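Local atomic coordinates of regulatory protein MarR (Planctomyces limnophilus, PDB entry 3U2R), a protein that probably acts as a DNA-binding transcription factor of the MarR family, built around a winged helix-turn-helix domain. Residues 94-98 / 99-103; 78-81 / 82-86; 43-46 / 47-50. One frame throughout, in Å; residues are numbered along the deposited sequence.

Contact 1 of 3, residues 94-98 / 99-103; sequences RTRKP and ENRRV
The guanidinium of R96 takes the backbone carbonyl oxygen of R101 at its edge, in plane, while the guanidinium of R101 has CD of R96 over one face, set toward the rim. The two side chains cross at about a right angle and their guanidinium planes are turned 52° apart, so the arginines meet methylene to face and not plane to plane. R96 NH1 donates to R101 O at 3.1 Å in an almost straight bond, only 1° out of its own guanidinium plane. With CG anti to the backbone N (chi1 -161°), CG of R96 lies 3.0 Å from R101 O, and the bend at chi3 turns the guanidinium round to the same oxygen. CD of R96 is 3.6 Å from NH2 of R101.

Beside them the backbone closes the hairpin: K97 N donates to V103 O at 2.8 Å, nearly straight, and the same oxygen receives a CA-H...O contact from R96. N100 N reaches K97 O in a bent bond, coming from above the carbonyl plane, and N100 to V103 form a type I beta turn. The side chains of K97 and V103 lie side by side and point the same way, with K97 CG 3.8 Å from V103 CG1.

This is the tip of the beta hairpin that forms the wing of the winged helix-turn-helix domain, joining strand 92-97, which R94 ties to D84 of helix 78-88, to strand 103-108. NE of R96 and NH2 of R101 are 4.1 Å apart; two like charges this close on an exposed loop, with K97 and R102 nearby, probably give the wing a positive potential, consistent with the contact to the DNA backbone made by wings of this family.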
ATOM      1  N   ARG A  94      23.539 -30.260 -23.956  1.00 49.44           N
ATOM      2  CA  ARG A  94      22.767 -30.636 -25.139  1.00 51.06           C
ATOM      3  C   ARG A  94      23.030 -32.055 -25.562  1.00 53.75           C
ATOM      4  O   ARG A  94      24.168 -32.532 -25.525  1.00 55.23           O
ATOM      5  CB  ARG A  94      23.087 -29.711 -26.308  1.00 53.38           C
ATOM      6  CG  ARG A  94      22.384 -28.390 -26.212  1.00 64.05           C
ATOM      7  CD  ARG A  94      22.850 -27.470 -27.336  1.00 77.06           C
ATOM      8  NE  ARG A  94      21.986 -26.309 -27.528  1.00 83.71           N
ATOM      9  CZ  ARG A  94      22.375 -25.117 -27.976  1.00101.06           C
ATOM     10  NH1 ARG A  94      21.492 -24.141 -28.132  1.00 91.25           N
ATOM     11  NH2 ARG A  94      23.656 -24.885 -28.253  1.00 90.67           N
ATOM     12  N   THR A  95      21.980 -32.734 -25.995  1.00 51.78           N
ATOM     13  CA  THR A  95      22.096 -34.103 -26.531  1.00 53.32           C
ATOM     14  C   THR A  95      21.279 -34.161 -27.811  1.00 59.61           C
ATOM     15  O   THR A  95      20.080 -33.913 -27.764  1.00 59.50           O
ATOM     16  CB  THR A  95      21.630 -35.135 -25.508  1.00 55.34           C
ATOM     17  OG1 THR A  95      22.350 -34.896 -24.298  1.00 56.10           O
ATOM     18  CG2 THR A  95      21.926 -36.566 -25.962  1.00 56.32           C
ATOM     19  N   ARG A  96      21.936 -34.408 -28.962  1.00 56.57           N
ATOM     20  CA  ARG A  96      21.241 -34.515 -30.254  1.00 57.48           C
ATOM     21  C   ARG A  96      20.642 -35.928 -30.282  1.00 61.39           C
ATOM     22  O   ARG A  96      21.331 -36.870 -29.893  1.00 62.27           O
ATOM     23  CB  ARG A  96      22.248 -34.251 -31.393  1.00 58.32           C
ATOM     24  CG  ARG A  96      21.645 -33.887 -32.699  1.00 71.17           C
ATOM     25  CD  ARG A  96      22.745 -33.510 -33.706  1.00 79.05           C
ATOM     26  NE  ARG A  96      23.382 -32.236 -33.356  1.00 70.84           N
ATOM     27  CZ  ARG A  96      22.840 -31.025 -33.510  1.00 81.71           C
ATOM     28  NH1 ARG A  96      21.634 -30.888 -34.056  1.00 60.68           N
ATOM     29  NH2 ARG A  96      23.507 -29.939 -33.127  1.00 75.96           N
ATOM     30  N   LYS A  97      19.356 -36.078 -30.604  1.00 59.05           N
ATOM     31  CA  LYS A  97      18.731 -37.405 -30.578  1.00 60.89           C
ATOM     32  C   LYS A  97      19.382 -38.272 -31.639  1.00 67.75           C
ATOM     33  O   LYS A  97      19.366 -37.903 -32.817  1.00 68.85           O
ATOM     34  CB  LYS A  97      17.216 -37.326 -30.788  1.00 65.37           C
ATOM     35  CG  LYS A  97      16.486 -36.740 -29.601  1.00 77.38           C
ATOM     36  CD  LYS A  97      15.048 -37.293 -29.467  1.00 91.75           C
ATOM     37  CE  LYS A  97      14.949 -38.481 -28.523  1.00 98.46           C
ATOM     38  NZ  LYS A  97      13.539 -38.773 -28.145  1.00105.51           N
ATOM     39  N   PRO A  98      20.030 -39.390 -31.252  1.00 64.63           N
ATOM     40  CA  PRO A  98      20.723 -40.215 -32.259  1.00 66.28           C
ATOM     41  C   PRO A  98      19.873 -40.689 -33.423  1.00 75.80           C
ATOM     42  O   PRO A  98      20.414 -40.817 -34.527  1.00 79.80           O
ATOM     43  CB  PRO A  98      21.209 -41.420 -31.451  1.00 69.21           C
ATOM     44  CG  PRO A  98      21.332 -40.945 -30.077  1.00 70.23           C
ATOM     45  CD  PRO A  98      20.212 -39.946 -29.890  1.00 63.13           C
ATOM     46  N   GLU A  99      18.575 -40.963 -33.197  1.00 74.11           N
ATOM     47  CA  GLU A  99      17.659 -41.425 -34.269  1.00 77.44           C
ATOM     48  C   GLU A  99      17.029 -40.278 -35.044  1.00 79.99           C
ATOM     49  O   GLU A  99      16.493 -40.523 -36.126  1.00 82.45           O
ATOM     50  CB  GLU A  99      16.522 -42.313 -33.709  1.00 79.69           C
ATOM     51  CG  GLU A  99      16.939 -43.751 -33.482  1.00 91.03           C
ATOM     52  CD  GLU A  99      17.445 -44.467 -34.723  1.00116.91           C
ATOM     53  OE1 GLU A  99      16.891 -44.232 -35.823  1.00113.10           O
ATOM     54  OE2 GLU A  99      18.437 -45.223 -34.603  1.00110.58           O
ATOM     55  N   ASN A 100      17.081 -39.056 -34.491  1.00 73.07           N
ATOM     56  CA  ASN A 100      16.510 -37.847 -35.075  1.00 72.88           C
ATOM     57  C   ASN A 100      17.439 -36.663 -34.784  1.00 73.29           C
ATOM     58  O   ASN A 100      17.176 -35.859 -33.899  1.00 67.20           O
ATOM     59  CB  ASN A 100      15.102 -37.613 -34.490  1.00 74.60           C
ATOM     60  CG  ASN A 100      14.248 -36.666 -35.285  1.00 88.93           C
ATOM     61  OD1 ASN A 100      14.637 -36.162 -36.363  1.00 77.89           O
ATOM     62  ND2 ASN A 100      13.029 -36.467 -34.786  1.00 73.15           N
ATOM     63  N   ARG A 101      18.508 -36.556 -35.578  1.00 73.97           N
ATOM     64  CA  ARG A 101      19.573 -35.551 -35.429  1.00 73.66           C
ATOM     65  C   ARG A 101      19.098 -34.079 -35.460  1.00 76.43           C
ATOM     66  O   ARG A 101      19.843 -33.212 -35.011  1.00 75.28           O
ATOM     67  CB  ARG A 101      20.666 -35.752 -36.507  1.00 79.01           C
ATOM     68  CG  ARG A 101      21.425 -37.066 -36.344  1.00 85.86           C
ATOM     69  CD  ARG A 101      22.730 -37.179 -37.154  1.00 95.90           C
ATOM     70  NE  ARG A 101      23.746 -36.161 -36.853  1.00 89.53           N
ATOM     71  CZ  ARG A 101      24.471 -36.086 -35.735  1.00102.16           C
ATOM     72  NH1 ARG A 101      24.286 -36.960 -34.752  1.00 90.23           N
ATOM     73  NH2 ARG A 101      25.364 -35.114 -35.579  1.00 86.11           N
ATOM     74  N   ARG A 102      17.899 -33.784 -35.966  1.00 73.74           N
ATOM     75  CA  ARG A 102      17.409 -32.416 -35.943  1.00 74.34           C
ATOM     76  C   ARG A 102      16.994 -31.974 -34.489  1.00 75.37           C
ATOM     77  O   ARG A 102      17.082 -30.789 -34.155  1.00 73.39           O
ATOM     78  CB  ARG A 102      16.226 -32.272 -36.899  1.00 80.77           C
ATOM     79  CG  ARG A 102      15.711 -30.854 -36.983  1.00103.41           C
ATOM     80  CD  ARG A 102      14.830 -30.660 -38.192  1.00117.61           C
ATOM     81  NE  ARG A 102      14.338 -29.288 -38.291  1.00127.24           N
ATOM     82  CZ  ARG A 102      13.616 -28.826 -39.306  1.00149.28           C
ATOM     83  NH1 ARG A 102      13.209 -27.562 -39.318  1.00136.00           N
ATOM     84  NH2 ARG A 102      13.297 -29.623 -40.320  1.00144.37           N
ATOM     85  N   VAL A 103      16.591 -32.943 -33.643  1.00 69.15           N
ATOM     86  CA  VAL A 103      16.113 -32.704 -32.294  1.00 65.78           C
ATOM     87  C   VAL A 103      17.305 -32.665 -31.295  1.00 64.99           C
ATOM     88  O   VAL A 103      18.108 -33.592 -31.211  1.00 63.11           O
ATOM     89  CB  VAL A 103      15.058 -33.787 -31.918  1.00 70.37           C
ATOM     90  CG1 VAL A 103      14.573 -33.625 -30.481  1.00 67.92           C
ATOM     91  CG2 VAL A 103      13.878 -33.740 -32.885  1.00 72.40           C
TER

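Contact 2 of 3, residues 78-81 / 82-86; sequences DITR and LIDRL
Helical i to i+4 bonds join D78-R81 to L82-L86: I83 N to I79 O, D84 N to T80 O at 2.8 Å and R85 N to R81 O, while L82 N to D78 O is weak. I79 and I83, one turn apart, lie side by side and point the same way, their CD1 atoms 3.8 Å from each other. CG1 of I79 sits between the backbone N and the carbonyl carbon (chi1 87°), and the chain then runs out to meet I83. CG1 of I83 also presses on I79 O, at 3.1 Å.

Helix 78-88 is the second helix of the helix-turn-helix and, as in other MarR proteins, probably the recognition helix. I79 packs on T65, I68 and A69 of helix 65-71, L82 on Q47 and T51 of helix 46-58, and I83 on R94 of the wing strand.

On another side, T80 and D84 cross obliquely, with CG2 of T80 3.8 Å from OD1 of D84. That oxygen makes its salt bridge with R94, whose other terminal nitrogen is weakly bonded to T80 O. R81 and R85 are exposed. R85 bends at chi3 (-87°), which brings the edge of its guanidinium round toward R81 O, with NE 3.9 Å from that oxygen.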
ATOM      1  N   ASP A  78      14.732 -17.824 -31.319  1.00104.00           N
ATOM      2  CA  ASP A  78      15.572 -17.029 -30.417  1.00101.84           C
ATOM      3  C   ASP A  78      15.959 -17.854 -29.141  1.00 98.59           C
ATOM      4  O   ASP A  78      16.872 -17.431 -28.407  1.00 97.14           O
ATOM      5  CB  ASP A  78      14.926 -15.660 -30.019  1.00106.53           C
ATOM      6  CG  ASP A  78      13.412 -15.454 -30.202  1.00116.85           C
ATOM      7  OD1 ASP A  78      12.793 -14.779 -29.343  1.00115.74           O
ATOM      8  OD2 ASP A  78      12.864 -15.911 -31.236  1.00123.46           O
ATOM      9  N   ILE A  79      15.310 -19.030 -28.884  1.00 88.94           N
ATOM     10  CA  ILE A  79      15.664 -19.802 -27.697  1.00 83.71           C
ATOM     11  C   ILE A  79      16.956 -20.624 -27.966  1.00 78.64           C
ATOM     12  O   ILE A  79      17.555 -21.061 -27.001  1.00 73.13           O
ATOM     13  CB  ILE A  79      14.526 -20.670 -27.062  1.00 86.10           C
ATOM     14  CG1 ILE A  79      14.376 -22.067 -27.670  1.00 86.18           C
ATOM     15  CG2 ILE A  79      13.194 -19.934 -27.040  1.00 91.46           C
ATOM     16  CD1 ILE A  79      13.857 -23.007 -26.715  1.00 93.65           C
ATOM     17  N   THR A  80      17.396 -20.796 -29.228  1.00 74.56           N
ATOM     18  CA  THR A  80      18.625 -21.547 -29.517  1.00 72.81           C
ATOM     19  C   THR A  80      19.837 -20.674 -29.170  1.00 72.14           C
ATOM     20  O   THR A  80      20.751 -21.193 -28.563  1.00 67.14           O
ATOM     21  CB  THR A  80      18.652 -22.054 -30.958  1.00 86.24           C
ATOM     22  OG1 THR A  80      17.568 -22.991 -31.083  1.00 83.12           O
ATOM     23  CG2 THR A  80      20.044 -22.716 -31.342  1.00 89.90           C
ATOM     24  N   ARG A  81      19.825 -19.364 -29.498  1.00 69.75           N
ATOM     25  CA  ARG A  81      20.945 -18.480 -29.128  1.00 71.20           C
ATOM     26  C   ARG A  81      21.017 -18.370 -27.588  1.00 70.73           C
ATOM     27  O   ARG A  81      22.079 -18.476 -26.972  1.00 68.45           O
ATOM     28  CB  ARG A  81      20.788 -17.081 -29.765  1.00 74.86           C
ATOM     29  CG  ARG A  81      21.322 -16.997 -31.193  1.00 96.55           C
ATOM     30  CD  ARG A  81      20.721 -15.833 -31.993  1.00122.71           C
ATOM     31  NE  ARG A  81      21.263 -14.519 -31.616  1.00138.24           N
ATOM     32  CZ  ARG A  81      22.404 -13.989 -32.064  1.00156.16           C
ATOM     33  NH1 ARG A  81      23.179 -14.665 -32.910  1.00139.92           N
ATOM     34  NH2 ARG A  81      22.785 -12.781 -31.657  1.00147.79           N
ATOM     35  N   LEU A  82      19.851 -18.162 -26.998  1.00 66.15           N
ATOM     36  CA  LEU A  82      19.611 -18.119 -25.557  1.00 64.81           C
ATOM     37  C   LEU A  82      20.243 -19.373 -24.884  1.00 63.31           C
ATOM     38  O   LEU A  82      21.022 -19.234 -23.956  1.00 60.01           O
ATOM     39  CB  LEU A  82      18.094 -18.065 -25.390  1.00 65.70           C
ATOM     40  CG  LEU A  82      17.451 -18.141 -24.054  1.00 69.06           C
ATOM     41  CD1 LEU A  82      16.046 -17.544 -24.129  1.00 70.85           C
ATOM     42  CD2 LEU A  82      17.305 -19.576 -23.563  1.00 68.10           C
ATOM     43  N   ILE A  83      19.949 -20.568 -25.408  1.00 58.21           N
ATOM     44  CA  ILE A  83      20.440 -21.824 -24.866  1.00 55.83           C
ATOM     45  C   ILE A  83      21.943 -21.951 -25.149  1.00 58.93           C
ATOM     46  O   ILE A  83      22.635 -22.494 -24.300  1.00 58.10           O
ATOM     47  CB  ILE A  83      19.604 -23.041 -25.414  1.00 59.14           C
ATOM     48  CG1 ILE A  83      18.238 -23.085 -24.714  1.00 58.89           C
ATOM     49  CG2 ILE A  83      20.301 -24.431 -25.193  1.00 58.85           C
ATOM     50  CD1 ILE A  83      17.266 -23.990 -25.366  1.00 66.55           C
ATOM     51  N   ASP A  84      22.437 -21.475 -26.326  1.00 54.08           N
ATOM     52  CA  ASP A  84      23.860 -21.466 -26.687  1.00 53.86           C
ATOM     53  C   ASP A  84      24.661 -20.801 -25.578  1.00 57.93           C
ATOM     54  O   ASP A  84      25.708 -21.301 -25.212  1.00 57.34           O
ATOM     55  CB  ASP A  84      24.133 -20.660 -28.006  1.00 57.46           C
ATOM     56  CG  ASP A  84      23.751 -21.244 -29.356  1.00 70.80           C
ATOM     57  OD1 ASP A  84      23.335 -22.436 -29.402  1.00 67.44           O
ATOM     58  OD2 ASP A  84      23.911 -20.515 -30.395  1.00 78.87           O
ATOM     59  N   ARG A  85      24.191 -19.635 -25.090  1.00 53.70           N
ATOM     60  CA  ARG A  85      24.857 -18.913 -24.002  1.00 55.12           C
ATOM     61  C   ARG A  85      24.886 -19.766 -22.754  1.00 56.56           C
ATOM     62  O   ARG A  85      25.934 -19.871 -22.112  1.00 57.82           O
ATOM     63  CB  ARG A  85      24.153 -17.574 -23.701  1.00 60.85           C
ATOM     64  CG  ARG A  85      24.406 -16.516 -24.778  1.00 79.28           C
ATOM     65  CD  ARG A  85      23.734 -15.197 -24.432  1.00 97.84           C
ATOM     66  NE  ARG A  85      22.344 -15.142 -24.889  1.00106.05           N
ATOM     67  CZ  ARG A  85      21.452 -14.224 -24.515  1.00115.91           C
ATOM     68  NH1 ARG A  85      21.789 -13.263 -23.654  1.00107.16           N
ATOM     69  NH2 ARG A  85      20.210 -14.268 -24.987  1.00 86.37           N
ATOM     70  N   LEU A  86      23.746 -20.402 -22.419  1.00 48.70           N
ATOM     71  CA  LEU A  86      23.679 -21.306 -21.254  1.00 46.07           C
ATOM     72  C   LEU A  86      24.603 -22.524 -21.418  1.00 49.07           C
ATOM     73  O   LEU A  86      25.238 -22.925 -20.451  1.00 50.26           O
ATOM     74  CB  LEU A  86      22.251 -21.794 -20.981  1.00 44.09           C
ATOM     75  CG  LEU A  86      21.236 -20.714 -20.672  1.00 47.30           C
ATOM     76  CD1 LEU A  86      19.900 -21.361 -20.416  1.00 45.70           C
ATOM     77  CD2 LEU A  86      21.738 -19.839 -19.490  1.00 45.86           C
TER

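Contact 3 of 3, residues 43-46 / 47-50; sequences ELSA and QQYN
OE1 of Q48 takes two donors from S45: the backbone N at 3.1 Å, in the carbonyl plane and on a lone pair, and OG at 3.2 Å, from above that plane. S45 OG in turn accepts from Q48 N at 3.3 Å, so backbone and side chain of each residue grip the other: a capping box, with S45 as the N-cap of helix 46-58. OG of S45 stands between its backbone N and carbonyl carbon (chi1 50°), which turns it in over the first turn and within range of Q48 N. With CG anti to the carbonyl carbon and the chain extended beyond it, Q48 carries OE1 to the N and OG of S45.

Around this knot, L44 slants across Q48, with CD2 3.7 Å from OE1 and also against CB. Were Q48 replaced by an alanine, the S45 N-H and hydroxyl would probably lose their acceptor OE1 and a gap open beside L44, while the bond from the backbone N to OG could remain. Regular helical bonds follow: Y49 N to S45 O at 3.0 Å and N50 N to A46 O at 2.8 Å.

Just before the cap, helix 18-40 ends in a Schellman motif with E43, of positive phi (56°), as its C-prime residue. Farther out, the amide nitrogen of Q48 is weakly bonded to L82 O of helix 78-88, and that of N50 bonds L16 O of the second subunit. L44 packs on L115 and L119 of helix 110-148 and on L86 of helix 78-88, while Y49 meets F39 and packs on L116 and V123. The turn thus lies between helices 18-40, 78-88 and 110-148, with S15, T17 and Q18 of the second subunit against A46, Q47, Y49 and N50.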
ATOM      1  N   GLU A  43      24.556 -12.289 -15.378  1.00 54.99           N
ATOM      2  CA  GLU A  43      24.653 -12.303 -16.806  1.00 55.68           C
ATOM      3  C   GLU A  43      23.555 -13.194 -17.416  1.00 56.74           C
ATOM      4  O   GLU A  43      23.788 -13.988 -18.315  1.00 54.18           O
ATOM      5  CB  GLU A  43      26.063 -12.691 -17.246  1.00 59.53           C
ATOM      6  CG  GLU A  43      27.113 -11.650 -16.855  1.00 80.81           C
ATOM      7  CD  GLU A  43      27.926 -11.074 -18.001  1.00120.57           C
ATOM      8  OE1 GLU A  43      28.066  -9.830 -18.059  1.00124.49           O
ATOM      9  OE2 GLU A  43      28.424 -11.861 -18.839  1.00118.13           O
ATOM     10  N   LEU A  44      22.333 -13.008 -16.929  1.00 54.47           N
ATOM     11  CA  LEU A  44      21.155 -13.712 -17.417  1.00 51.03           C
ATOM     12  C   LEU A  44      20.060 -12.763 -17.740  1.00 51.56           C
ATOM     13  O   LEU A  44      20.058 -11.645 -17.271  1.00 51.83           O
ATOM     14  CB  LEU A  44      20.584 -14.672 -16.357  1.00 48.77           C
ATOM     15  CG  LEU A  44      21.397 -15.840 -15.911  1.00 52.27           C
ATOM     16  CD1 LEU A  44      20.719 -16.504 -14.692  1.00 50.42           C
ATOM     17  CD2 LEU A  44      21.583 -16.833 -17.035  1.00 50.85           C
ATOM     18  N   SER A  45      19.086 -13.261 -18.479  1.00 49.76           N
ATOM     19  CA  SER A  45      17.796 -12.656 -18.760  1.00 48.72           C
ATOM     20  C   SER A  45      16.788 -13.486 -18.031  1.00 50.39           C
ATOM     21  O   SER A  45      17.066 -14.637 -17.643  1.00 46.68           O
ATOM     22  CB  SER A  45      17.499 -12.671 -20.253  1.00 53.67           C
ATOM     23  OG  SER A  45      17.700 -13.986 -20.769  1.00 57.99           O
ATOM     24  N   ALA A  46      15.597 -12.927 -17.876  1.00 49.80           N
ATOM     25  CA  ALA A  46      14.509 -13.619 -17.227  1.00 49.70           C
ATOM     26  C   ALA A  46      14.119 -14.856 -18.048  1.00 52.78           C
ATOM     27  O   ALA A  46      13.775 -15.867 -17.454  1.00 52.54           O
ATOM     28  CB  ALA A  46      13.308 -12.687 -17.054  1.00 51.34           C
ATOM     29  N   GLN A  47      14.226 -14.793 -19.398  1.00 50.98           N
ATOM     30  CA  GLN A  47      13.870 -15.925 -20.258  1.00 50.29           C
ATOM     31  C   GLN A  47      14.876 -17.060 -20.048  1.00 49.45           C
ATOM     32  O   GLN A  47      14.480 -18.220 -20.089  1.00 45.61           O
ATOM     33  CB  GLN A  47      13.768 -15.531 -21.747  1.00 53.13           C
ATOM     34  CG  GLN A  47      12.928 -16.507 -22.536  1.00 64.02           C
ATOM     35  CD  GLN A  47      12.645 -16.057 -23.966  1.00 87.20           C
ATOM     36  OE1 GLN A  47      13.524 -15.543 -24.682  1.00 82.18           O
ATOM     37  NE2 GLN A  47      11.418 -16.286 -24.439  1.00 73.18           N
ATOM     38  N   GLN A  48      16.149 -16.717 -19.766  1.00 46.65           N
ATOM     39  CA  GLN A  48      17.175 -17.730 -19.437  1.00 47.49           C
ATOM     40  C   GLN A  48      16.897 -18.338 -18.066  1.00 48.17           C
ATOM     41  O   GLN A  48      16.955 -19.539 -17.929  1.00 45.84           O
ATOM     42  CB  GLN A  48      18.572 -17.167 -19.494  1.00 49.22           C
ATOM     43  CG  GLN A  48      19.076 -16.988 -20.916  1.00 50.28           C
ATOM     44  CD  GLN A  48      20.418 -16.307 -20.932  1.00 57.40           C
ATOM     45  OE1 GLN A  48      20.625 -15.306 -20.285  1.00 61.42           O
ATOM     46  NE2 GLN A  48      21.333 -16.753 -21.736  1.00 63.29           N
ATOM     47  N   TYR A  49      16.483 -17.525 -17.084  1.00 46.97           N
ATOM     48  CA  TYR A  49      16.108 -18.038 -15.761  1.00 44.35           C
ATOM     49  C   TYR A  49      14.915 -18.997 -15.908  1.00 45.91           C
ATOM     50  O   TYR A  49      14.899 -20.069 -15.291  1.00 42.27           O
ATOM     51  CB  TYR A  49      15.775 -16.845 -14.836  1.00 46.25           C
ATOM     52  CG  TYR A  49      15.239 -17.245 -13.468  1.00 45.87           C
ATOM     53  CD1 TYR A  49      16.093 -17.649 -12.460  1.00 48.20           C
ATOM     54  CD2 TYR A  49      13.886 -17.206 -13.194  1.00 46.59           C
ATOM     55  CE1 TYR A  49      15.609 -18.088 -11.230  1.00 49.37           C
ATOM     56  CE2 TYR A  49      13.391 -17.576 -11.943  1.00 48.93           C
ATOM     57  CZ  TYR A  49      14.269 -17.984 -10.947  1.00 56.69           C
ATOM     58  OH  TYR A  49      13.852 -18.393  -9.704  1.00 67.41           O
ATOM     59  N   ASN A  50      13.906 -18.584 -16.734  1.00 43.63           N
ATOM     60  CA  ASN A  50      12.684 -19.350 -16.994  1.00 42.96           C
ATOM     61  C   ASN A  50      13.020 -20.687 -17.684  1.00 43.55           C
ATOM     62  O   ASN A  50      12.516 -21.708 -17.278  1.00 42.20           O
ATOM     63  CB  ASN A  50      11.712 -18.552 -17.822  1.00 46.70           C
ATOM     64  CG  ASN A  50      11.048 -17.440 -17.063  1.00 54.33           C
ATOM     65  OD1 ASN A  50      11.088 -17.362 -15.844  1.00 50.47           O
ATOM     66  ND2 ASN A  50      10.284 -16.663 -17.758  1.00 46.60           N
TER

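Contact 2 is the middle piece. Its helix 78-88 touches contact 1 through R94, whose NH2 is 2.7 Å from D84 OD1, and touches contact 3 through L82, where L82 CD1 is 3.3 Å from Q47 OE1, and through R85 and L86, both packed on the amide of Q48. Centres of contacts 2 and 3 are about 10 Å apart and those of contacts 1 and 2 about 17 Å; contacts 1 and 3, about 25 Å between centres, do not touch. The series thus runs from contact 3, where A46, Q47, Y49 and N50 meet the second subunit, through the probable recognition helix to the wing tip at 94-103, the last two being the parts likely to meet DNA.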